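Local coordinates for protein RV1873 (Mycobacterium tuberculosis, PDB 2JEK) that is of unknown function, but belongs to the DUF1810 family and folds as an all-helical right-handed superhelix, at residues V24-R32 with E80-R91; C106-R114 with E134-L142. All blocks are in the same frame, centred on the assembly; numbering follows the deposited sequence.

Contact 1: residues V24-R32 with E80-R91. With SO4 (sulfate ion), chain B.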
loop_
_atom_site.group_PDB
_atom_site.type_symbol
_atom_site.label_atom_id
_atom_site.label_comp_id
_atom_site.label_asym_id
_atom_site.label_seq_id
_atom_site.Cartn_x
_atom_site.Cartn_y
_atom_site.Cartn_z
ATOM N N VAL A 24 -0.065 -6.457 12.170
ATOM C CA VAL A 24 0.434 -6.202 10.823
ATOM C C VAL A 24 1.952 -6.296 10.785
ATOM O O VAL A 24 2.524 -7.023 9.961
ATOM C CB VAL A 24 0.005 -4.807 10.341
ATOM C CG1 VAL A 24 0.676 -4.461 8.995
ATOM C CG2 VAL A 24 -1.498 -4.740 10.223
ATOM N N VAL A 25 2.592 -5.551 11.684
ATOM C CA VAL A 25 4.048 -5.535 11.812
ATOM C C VAL A 25 4.596 -6.936 12.074
ATOM O O VAL A 25 5.560 -7.355 11.424
ATOM C CB VAL A 25 4.495 -4.503 12.892
ATOM C CG1 VAL A 25 5.955 -4.677 13.277
ATOM C CG2 VAL A 25 4.256 -3.086 12.369
ATOM N N GLU A 26 3.949 -7.679 12.973
ATOM C CA GLU A 26 4.421 -9.025 13.287
ATOM C C GLU A 26 4.285 -9.959 12.087
ATOM O O GLU A 26 5.189 -10.743 11.803
ATOM C CB GLU A 26 3.710 -9.598 14.521
ATOM C CG GLU A 26 3.860 -8.752 15.805
ATOM C CD GLU A 26 5.219 -8.889 16.487
ATOM O OE1 GLU A 26 6.110 -9.568 15.938
ATOM O OE2 GLU A 26 5.387 -8.312 17.586
ATOM N N GLU A 27 3.174 -9.856 11.362
ATOM C CA GLU A 27 2.937 -10.682 10.181
ATOM C C GLU A 27 3.941 -10.382 9.077
ATOM O O GLU A 27 4.462 -11.299 8.432
ATOM C CB GLU A 27 1.499 -10.488 9.683
ATOM C CG GLU A 27 0.523 -11.214 10.580
ATOM C CD GLU A 27 -0.909 -10.830 10.381
ATOM O OE1 GLU A 27 -1.279 -10.385 9.271
ATOM O OE2 GLU A 27 -1.677 -11.016 11.351
ATOM N N LEU A 28 4.217 -9.098 8.859
ATOM C CA LEU A 28 5.181 -8.722 7.835
ATOM C C LEU A 28 6.617 -9.051 8.252
ATOM O O LEU A 28 7.404 -9.485 7.408
ATOM C CB LEU A 28 5.022 -7.251 7.453
ATOM C CG LEU A 28 3.667 -6.871 6.841
ATOM C CD1 LEU A 28 3.676 -5.374 6.528
ATOM C CD2 LEU A 28 3.317 -7.702 5.592
ATOM N N ARG A 29 6.947 -8.857 9.536
ATOM C CA ARG A 29 8.248 -9.303 10.078
ATOM C C ARG A 29 8.468 -10.797 9.841
ATOM O O ARG A 29 9.591 -11.221 9.552
ATOM C CB ARG A 29 8.375 -8.998 11.577
ATOM C CG ARG A 29 8.653 -7.540 11.917
ATOM C CD ARG A 29 8.797 -7.298 13.421
ATOM N NE ARG A 29 9.015 -5.880 13.727
ATOM C CZ ARG A 29 9.056 -5.363 14.954
ATOM N NH1 ARG A 29 8.894 -6.145 16.022
ATOM N NH2 ARG A 29 9.257 -4.056 15.122
ATOM N N ALA A 30 7.399 -11.584 9.971
ATOM C CA ALA A 30 7.463 -13.043 9.803
ATOM C C ALA A 30 7.345 -13.490 8.341
ATOM O O ALA A 30 7.513 -14.674 8.026
ATOM C CB ALA A 30 6.393 -13.728 10.661
ATOM N N GLY A 31 7.028 -12.559 7.447
ATOM C CA GLY A 31 6.932 -12.863 6.024
ATOM C C GLY A 31 5.635 -13.479 5.507
ATOM O O GLY A 31 5.616 -14.102 4.440
ATOM N N ARG A 32 4.536 -13.312 6.240
ATOM C CA ARG A 32 3.251 -13.793 5.736
ATOM C C ARG A 32 2.069 -13.056 6.345
ATOM O O ARG A 32 1.881 -13.068 7.567
ATOM C CB ARG A 32 3.105 -15.299 5.951
ATOM C CG ARG A 32 1.819 -15.883 5.412
ATOM C CD ARG A 32 1.996 -17.364 5.257
ATOM N NE ARG A 32 1.030 -18.116 6.046
ATOM C CZ ARG A 32 1.343 -19.182 6.776
ATOM N NH1 ARG A 32 2.602 -19.608 6.833
ATOM N NH2 ARG A 32 0.400 -19.812 7.463
ATOM N N GLU A 80 7.642 1.677 6.746
ATOM C CA GLU A 80 7.958 0.525 7.591
ATOM C C GLU A 80 7.442 -0.769 6.974
ATOM O O GLU A 80 8.173 -1.757 6.868
ATOM C CB GLU A 80 7.379 0.701 9.001
ATOM C CG GLU A 80 7.319 -0.598 9.812
ATOM C CD GLU A 80 6.946 -0.371 11.263
ATOM O OE1 GLU A 80 6.020 0.430 11.525
ATOM O OE2 GLU A 80 7.566 -1.016 12.136
ATOM N N CYS A 81 6.186 -0.751 6.534
ATOM C CA CYS A 81 5.552 -1.961 6.023
ATOM C C CYS A 81 6.168 -2.368 4.705
ATOM O O CYS A 81 6.376 -3.544 4.461
ATOM C CB CYS A 81 4.049 -1.737 5.886
ATOM S SG CYS A 81 3.188 -1.651 7.475
ATOM N N THR A 82 6.457 -1.394 3.851
ATOM C CA THR A 82 7.134 -1.666 2.580
ATOM C C THR A 82 8.518 -2.274 2.829
ATOM O O THR A 82 8.882 -3.269 2.194
ATOM C CB THR A 82 7.247 -0.366 1.766
ATOM O OG1 THR A 82 5.927 0.133 1.519
ATOM C CG2 THR A 82 7.966 -0.580 0.428
ATOM N N GLY A 83 9.264 -1.678 3.761
ATOM C CA GLY A 83 10.603 -2.158 4.103
ATOM C C GLY A 83 10.622 -3.576 4.643
ATOM O O GLY A 83 11.511 -4.385 4.293
ATOM N N LEU A 84 9.631 -3.904 5.478
ATOM C CA LEU A 84 9.494 -5.273 5.999
ATOM C C LEU A 84 9.296 -6.293 4.883
ATOM O O LEU A 84 9.895 -7.373 4.901
ATOM C CB LEU A 84 8.354 -5.365 7.023
ATOM C CG LEU A 84 8.610 -4.640 8.344
ATOM C CD1 LEU A 84 7.336 -4.600 9.180
ATOM C CD2 LEU A 84 9.760 -5.314 9.099
ATOM N N VAL A 85 8.467 -5.942 3.900
ATOM C CA VAL A 85 8.245 -6.827 2.760
ATOM C C VAL A 85 9.539 -6.974 1.957
ATOM O O VAL A 85 9.908 -8.083 1.566
ATOM C CB VAL A 85 7.081 -6.334 1.858
ATOM C CG1 VAL A 85 6.938 -7.228 0.620
ATOM C CG2 VAL A 85 5.758 -6.327 2.634
ATOM N N ASN A 86 10.234 -5.859 1.731
ATOM C CA ASN A 86 11.493 -5.891 0.968
ATOM C C ASN A 86 12.564 -6.767 1.608
ATOM O O ASN A 86 13.401 -7.315 0.906
ATOM C CB ASN A 86 12.032 -4.488 0.727
ATOM C CG ASN A 86 11.285 -3.762 -0.368
ATOM O OD1 ASN A 86 10.688 -4.385 -1.239
ATOM N ND2 ASN A 86 11.350 -2.444 -0.348
ATOM N N GLN A 87 12.481 -6.929 2.927
ATOM C CA GLN A 87 13.443 -7.680 3.745
ATOM C C GLN A 87 13.251 -9.202 3.700
ATOM O O GLN A 87 14.185 -9.958 4.003
ATOM C CB GLN A 87 13.325 -7.180 5.188
ATOM C CG GLN A 87 14.405 -7.618 6.140
ATOM C CD GLN A 87 14.230 -6.997 7.506
ATOM O OE1 GLN A 87 13.196 -7.168 8.159
ATOM N NE2 GLN A 87 15.238 -6.270 7.948
ATOM N N VAL A 88 12.051 -9.654 3.340
ATOM C CA VAL A 88 11.748 -11.086 3.278
ATOM C C VAL A 88 12.602 -11.764 2.198
ATOM O O VAL A 88 12.754 -11.235 1.096
ATOM C CB VAL A 88 10.242 -11.337 3.007
ATOM C CG1 VAL A 88 9.935 -12.831 2.956
ATOM C CG2 VAL A 88 9.382 -10.692 4.086
ATOM N N GLN A 89 13.185 -12.916 2.539
ATOM C CA GLN A 89 14.043 -13.647 1.607
ATOM C C GLN A 89 13.448 -14.984 1.218
ATOM O O GLN A 89 12.856 -15.673 2.052
ATOM C CB GLN A 89 15.423 -13.906 2.222
ATOM C CG GLN A 89 16.183 -12.663 2.582
ATOM C CD GLN A 89 16.529 -11.807 1.377
ATOM O OE1 GLN A 89 16.896 -12.317 0.313
ATOM N NE2 GLN A 89 16.416 -10.492 1.540
ATOM N N GLY A 90 13.617 -15.336 -0.050
ATOM C CA GLY A 90 13.268 -16.663 -0.546
ATOM C C GLY A 90 11.815 -16.902 -0.888
ATOM O O GLY A 90 11.452 -18.000 -1.316
ATOM N N ARG A 91 10.977 -15.883 -0.715
ATOM C CA ARG A 91 9.548 -16.038 -0.970
ATOM C C ARG A 91 9.075 -15.146 -2.105
ATOM O O ARG A 91 9.478 -13.982 -2.195
ATOM C CB ARG A 91 8.743 -15.746 0.296
ATOM C CG ARG A 91 8.900 -16.785 1.394
ATOM C CD ARG A 91 7.897 -16.540 2.501
ATOM N NE ARG A 91 8.295 -17.189 3.746
ATOM C CZ ARG A 91 7.498 -17.339 4.802
ATOM N NH1 ARG A 91 6.245 -16.893 4.763
ATOM N NH2 ARG A 91 7.951 -17.950 5.892
HETATM S S SO4 B . 17.295 -8.379 -1.095
HETATM O O1 SO4 B . 18.697 -8.753 -0.918
HETATM O O2 SO4 B . 16.581 -9.438 -1.803
HETATM O O3 SO4 B . 17.196 -7.115 -1.817
HETATM O O4 SO4 B . 16.700 -8.240 0.237
HETATM O O HOH W 1 10.271 -8.929 7.174
HETATM O O HOH W 2 9.113 -3.255 12.338
#
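Glu80, whose carboxylate lies beside Val25, receives through OE2 a 2.7 Å hydrogen bond from a water that in turn accepts from Arg29 NH2 at 2.9 Å. OE1 of the same carboxylate is bonded to Tyr21. The extended chain of Arg29 stands out from its helix, with Val25 CG1 against one guanidinium face, toward the rim, and the water in plane at the edge. Leu84 CD2 packs on Arg29 CG.

Beneath this polar rim, two nearly parallel helix segments, 9.1 Å apart, meet through Leu28 and Leu84, their CB atoms 3.9 Å from each other. Leu28 chi1 (-62°) directs its branch point toward the other helix, and the methyls then part, CD1 to Cys81 CB at 3.7 Å and CD2 to Val85 CG2. Phe97 and Val41 continue this apolar layer. A second water lies 2.9 Å from Leu28 O and 2.8 Å from Leu84 O, with more acceptors around it than it has protons.

Helix 21-29 finishes in a Schellman motif at Gly31, whose CA touches Val88 CG2. Arg91 reaches back, NH1 2.9 Å from Gly31 O.

Apolar side chains thus pack between two bridging waters; linking Arg29 and Glu80 by water, not a direct salt bridge, probably weakens their attraction.

Contact 2: residues C106-R114 with E134-L142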
loop_
_atom_site.group_PDB
_atom_site.type_symbol
_atom_site.label_atom_id
_atom_site.label_comp_id
_atom_site.label_asym_id
_atom_site.label_seq_id
_atom_site.Cartn_x
_atom_site.Cartn_y
_atom_site.Cartn_z
ATOM N N CYS A 106 0.733 -4.393 -5.491
ATOM C CA CYS A 106 1.248 -3.768 -6.701
ATOM C C CYS A 106 0.595 -2.401 -6.938
ATOM O O CYS A 106 1.275 -1.415 -7.242
ATOM C CB CYS A 106 1.038 -4.693 -7.895
ATOM S SG CYS A 106 1.767 -4.052 -9.395
ATOM N N SER A 107 -0.728 -2.335 -6.814
ATOM C CA SER A 107 -1.450 -1.085 -7.003
ATOM C C SER A 107 -1.020 -0.021 -6.000
ATOM O O SER A 107 -0.872 1.151 -6.353
ATOM C CB SER A 107 -2.956 -1.309 -6.885
ATOM O OG SER A 107 -3.385 -2.250 -7.868
ATOM N N SER A 108 -0.832 -0.431 -4.743
ATOM C CA SER A 108 -0.397 0.494 -3.701
ATOM C C SER A 108 1.002 1.040 -4.003
ATOM O O SER A 108 1.239 2.249 -3.957
ATOM C CB SER A 108 -0.427 -0.197 -2.335
ATOM O OG SER A 108 -0.090 0.717 -1.298
ATOM N N MET A 109 1.940 0.162 -4.317
ATOM C CA MET A 109 3.306 0.607 -4.609
ATOM C C MET A 109 3.352 1.504 -5.850
ATOM O O MET A 109 4.099 2.481 -5.888
ATOM C CB MET A 109 4.245 -0.593 -4.780
ATOM C CG MET A 109 4.405 -1.474 -3.527
ATOM S SD MET A 109 5.097 -0.583 -2.108
ATOM C CE MET A 109 3.626 -0.037 -1.227
ATOM N N THR A 110 2.544 1.177 -6.851
ATOM C CA THR A 110 2.493 1.959 -8.094
ATOM C C THR A 110 2.020 3.376 -7.774
ATOM O O THR A 110 2.626 4.356 -8.216
ATOM C CB THR A 110 1.566 1.296 -9.124
ATOM O OG1 THR A 110 2.100 0.009 -9.458
ATOM C CG2 THR A 110 1.455 2.135 -10.393
ATOM N N LEU A 111 0.952 3.480 -6.990
ATOM C CA LEU A 111 0.419 4.778 -6.582
ATOM C C LEU A 111 1.450 5.605 -5.815
ATOM O O LEU A 111 1.725 6.759 -6.173
ATOM C CB LEU A 111 -0.824 4.570 -5.716
ATOM C CG LEU A 111 -1.382 5.815 -5.008
ATOM C CD1 LEU A 111 -1.795 6.886 -6.006
ATOM C CD2 LEU A 111 -2.547 5.438 -4.102
ATOM N N PHE A 112 2.024 5.030 -4.764
ATOM C CA PHE A 112 2.913 5.812 -3.910
ATOM C C PHE A 112 4.244 6.112 -4.595
ATOM O O PHE A 112 4.829 7.172 -4.374
ATOM C CB PHE A 112 3.027 5.181 -2.522
ATOM C CG PHE A 112 1.785 5.372 -1.711
ATOM C CD1 PHE A 112 1.539 6.607 -1.106
ATOM C CD2 PHE A 112 0.830 4.361 -1.587
ATOM C CE1 PHE A 112 0.375 6.829 -0.374
ATOM C CE2 PHE A 112 -0.341 4.581 -0.864
ATOM C CZ PHE A 112 -0.572 5.809 -0.249
ATOM N N ALA A 113 4.679 5.236 -5.492
ATOM C CA ALA A 113 5.850 5.540 -6.311
ATOM C C ALA A 113 5.637 6.749 -7.222
ATOM O O ALA A 113 6.596 7.469 -7.523
ATOM C CB ALA A 113 6.271 4.323 -7.121
ATOM N N ARG A 114 4.400 6.971 -7.662
ATOM C CA ARG A 114 4.079 8.109 -8.520
ATOM C C ARG A 114 3.816 9.365 -7.703
ATOM O O ARG A 114 3.865 10.483 -8.227
ATOM C CB ARG A 114 2.877 7.797 -9.415
ATOM C CG ARG A 114 3.083 6.673 -10.431
ATOM C CD ARG A 114 3.881 7.085 -11.658
ATOM N NE ARG A 114 4.012 5.970 -12.603
ATOM C CZ ARG A 114 4.263 6.106 -13.905
ATOM N NH1 ARG A 114 4.401 7.314 -14.445
ATOM N NH2 ARG A 114 4.368 5.030 -14.672
ATOM N N GLU A 134 4.369 -2.376 -13.113
ATOM C CA GLU A 134 3.476 -1.476 -12.392
ATOM C C GLU A 134 2.035 -1.888 -12.622
ATOM O O GLU A 134 1.726 -2.593 -13.581
ATOM C CB GLU A 134 3.647 -0.051 -12.902
ATOM C CG GLU A 134 4.872 0.681 -12.384
ATOM C CD GLU A 134 4.908 2.122 -12.847
ATOM O OE1 GLU A 134 5.176 2.357 -14.043
ATOM O OE2 GLU A 134 4.659 3.024 -12.017
ATOM N N ASP A 135 1.147 -1.423 -11.752
ATOM C CA ASP A 135 -0.261 -1.696 -11.918
ATOM C C ASP A 135 -0.806 -0.844 -13.049
ATOM O O ASP A 135 -0.867 0.377 -12.950
ATOM C CB ASP A 135 -1.011 -1.402 -10.625
ATOM C CG ASP A 135 -2.441 -1.829 -10.686
ATOM O OD1 ASP A 135 -2.683 -3.047 -10.835
ATOM O OD2 ASP A 135 -3.332 -0.966 -10.583
ATOM N N ARG A 136 -1.202 -1.526 -14.117
ATOM C CA ARG A 136 -1.695 -0.906 -15.335
ATOM C C ARG A 136 -2.842 0.078 -15.091
ATOM O O ARG A 136 -2.829 1.199 -15.588
ATOM C CB ARG A 136 -2.153 -2.014 -16.283
ATOM C CG ARG A 136 -2.715 -1.511 -17.594
ATOM C CD ARG A 136 -3.071 -2.665 -18.526
ATOM N NE ARG A 136 -1.979 -3.631 -18.679
ATOM C CZ ARG A 136 -0.814 -3.393 -19.285
ATOM N NH1 ARG A 136 -0.538 -2.202 -19.810
ATOM N NH2 ARG A 136 0.089 -4.359 -19.355
ATOM N N ARG A 137 -3.816 -0.363 -14.309
ATOM C CA ARG A 137 -5.011 0.431 -14.056
ATOM C C ARG A 137 -4.686 1.680 -13.231
ATOM O O ARG A 137 -5.263 2.740 -13.457
ATOM C CB ARG A 137 -6.083 -0.426 -13.381
ATOM C CG ARG A 137 -6.646 -1.536 -14.296
ATOM C CD ARG A 137 -7.480 -2.531 -13.509
ATOM N NE ARG A 137 -8.808 -2.009 -13.194
ATOM C CZ ARG A 137 -9.470 -2.250 -12.062
ATOM N NH1 ARG A 137 -8.929 -2.999 -11.105
ATOM N NH2 ARG A 137 -10.670 -1.719 -11.881
ATOM N N THR A 138 -3.744 1.565 -12.298
ATOM C CA THR A 138 -3.320 2.724 -11.504
ATOM C C THR A 138 -2.627 3.779 -12.372
ATOM O O THR A 138 -2.896 4.979 -12.261
ATOM C CB THR A 138 -2.390 2.293 -10.348
ATOM O OG1 THR A 138 -3.127 1.472 -9.429
ATOM C CG2 THR A 138 -1.868 3.505 -9.587
ATOM N N VAL A 139 -1.703 3.339 -13.216
ATOM C CA VAL A 139 -0.995 4.272 -14.102
ATOM C C VAL A 139 -1.992 5.020 -14.993
ATOM O O VAL A 139 -1.872 6.237 -15.182
ATOM C CB VAL A 139 0.106 3.564 -14.950
ATOM C CG1 VAL A 139 0.763 4.541 -15.937
ATOM C CG2 VAL A 139 1.164 2.932 -14.050
ATOM N N ALA A 140 -2.989 4.299 -15.494
ATOM C CA ALA A 140 -4.013 4.907 -16.346
ATOM C C ALA A 140 -4.823 5.957 -15.588
ATOM O O ALA A 140 -5.026 7.066 -16.093
ATOM C CB ALA A 140 -4.922 3.843 -16.946
ATOM N N LEU A 141 -5.278 5.616 -14.381
ATOM C CA LEU A 141 -6.068 6.542 -13.564
ATOM C C LEU A 141 -5.284 7.782 -13.149
ATOM O O LEU A 141 -5.878 8.829 -12.881
ATOM C CB LEU A 141 -6.607 5.848 -12.303
ATOM C CG LEU A 141 -7.792 4.883 -12.401
ATOM C CD1 LEU A 141 -7.935 4.099 -11.104
ATOM C CD2 LEU A 141 -9.093 5.638 -12.707
ATOM N N LEU A 142 -3.958 7.660 -13.075
ATOM C CA LEU A 142 -3.101 8.776 -12.664
ATOM C C LEU A 142 -2.606 9.671 -13.807
ATOM O O LEU A 142 -2.010 10.719 -13.555
ATOM C CB LEU A 142 -1.892 8.277 -11.867
ATOM C CG LEU A 142 -2.167 7.704 -10.477
ATOM C CD1 LEU A 142 -0.884 7.156 -9.910
ATOM C CD2 LEU A 142 -2.774 8.744 -9.532
HETATM O O HOH W 3 -3.451 2.337 -6.736
#
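Glu134 meets Arg114 side-on at the exposed side of the contact. Its OE2 takes NE at 3.1 Å through the syn lone pair, and its OE1 takes NH2 at 2.9 Å, so the two charges form a paired salt bridge. The two planes are nearly parallel, though each oxygen sits somewhat out of the guanidinium plane. A bend in the arginine chain (chi2 -78°) brings the NE/NH2 edge of the guanidinium up to the carboxylate.

At Asp135 the backbone joins in. Its N gives an almost straight bond (175°) to Thr110 OG1 at 2.9 Å. That hydroxyl donates its own proton to Cys106 O at 2.8 Å, from above the carbonyl plane, while Thr110 N arrives at the same oxygen from the opposite face. The aspartate side chain is the N-cap of helix 136-143: OD2 accepts from Thr138 N and, on its anti side, from Thr138 OG1 at 2.7 Å. Ser107 OG, hydrogen-bonded to Leu103 O, also lies close to this carboxylate.

Thr138 also takes a water that links its hydroxyl to Ser107 O. Its CG2 packs onto Thr110 CG2 at 3.7 Å. Next, Val139 lays CG1 over one face of the Arg114 guanidinium, 3.9 Å from NH2, and CG2 against the Thr110 methyl.

Leu142 closes the row, its CD1 4.0 Å from Leu111 CD1, the two side chains about at right angles, and also against Arg114 CB. Leu62 touches it from helix 62-70.

The helix segments cross at -33°. Polar bonds gather at the start of helix 136-143 and the apolar packing follows. Thr110 serves both: its hydroxyl relays a chain of bonds from the Asp135 amide to a helix carbonyl, which probably fixes the turn leading into the cap.

The two contacts lie on opposite sides of the chain's centre, their centres 21 Å apart, and share no helix: contact 1 pairs helix 21-29 with helix 74-87, contact 2 pairs helix 101-115 with helix 136-143. Both are partly buried. Contact 1 has apolar side chains at its centre and charged groups at its edge, with water between the opposite charges and no clear direct hydrogen bond across. Contact 2 has polar bonds within its centre as well as an exposed salt bridge. Contact 1 joins the C-terminal parts of its helices; contact 2 sets the start of helix 136-143 against the later part of helix 101-115. They meet where Thr82 OG1 packs on Met109 CE at 3.6 Å.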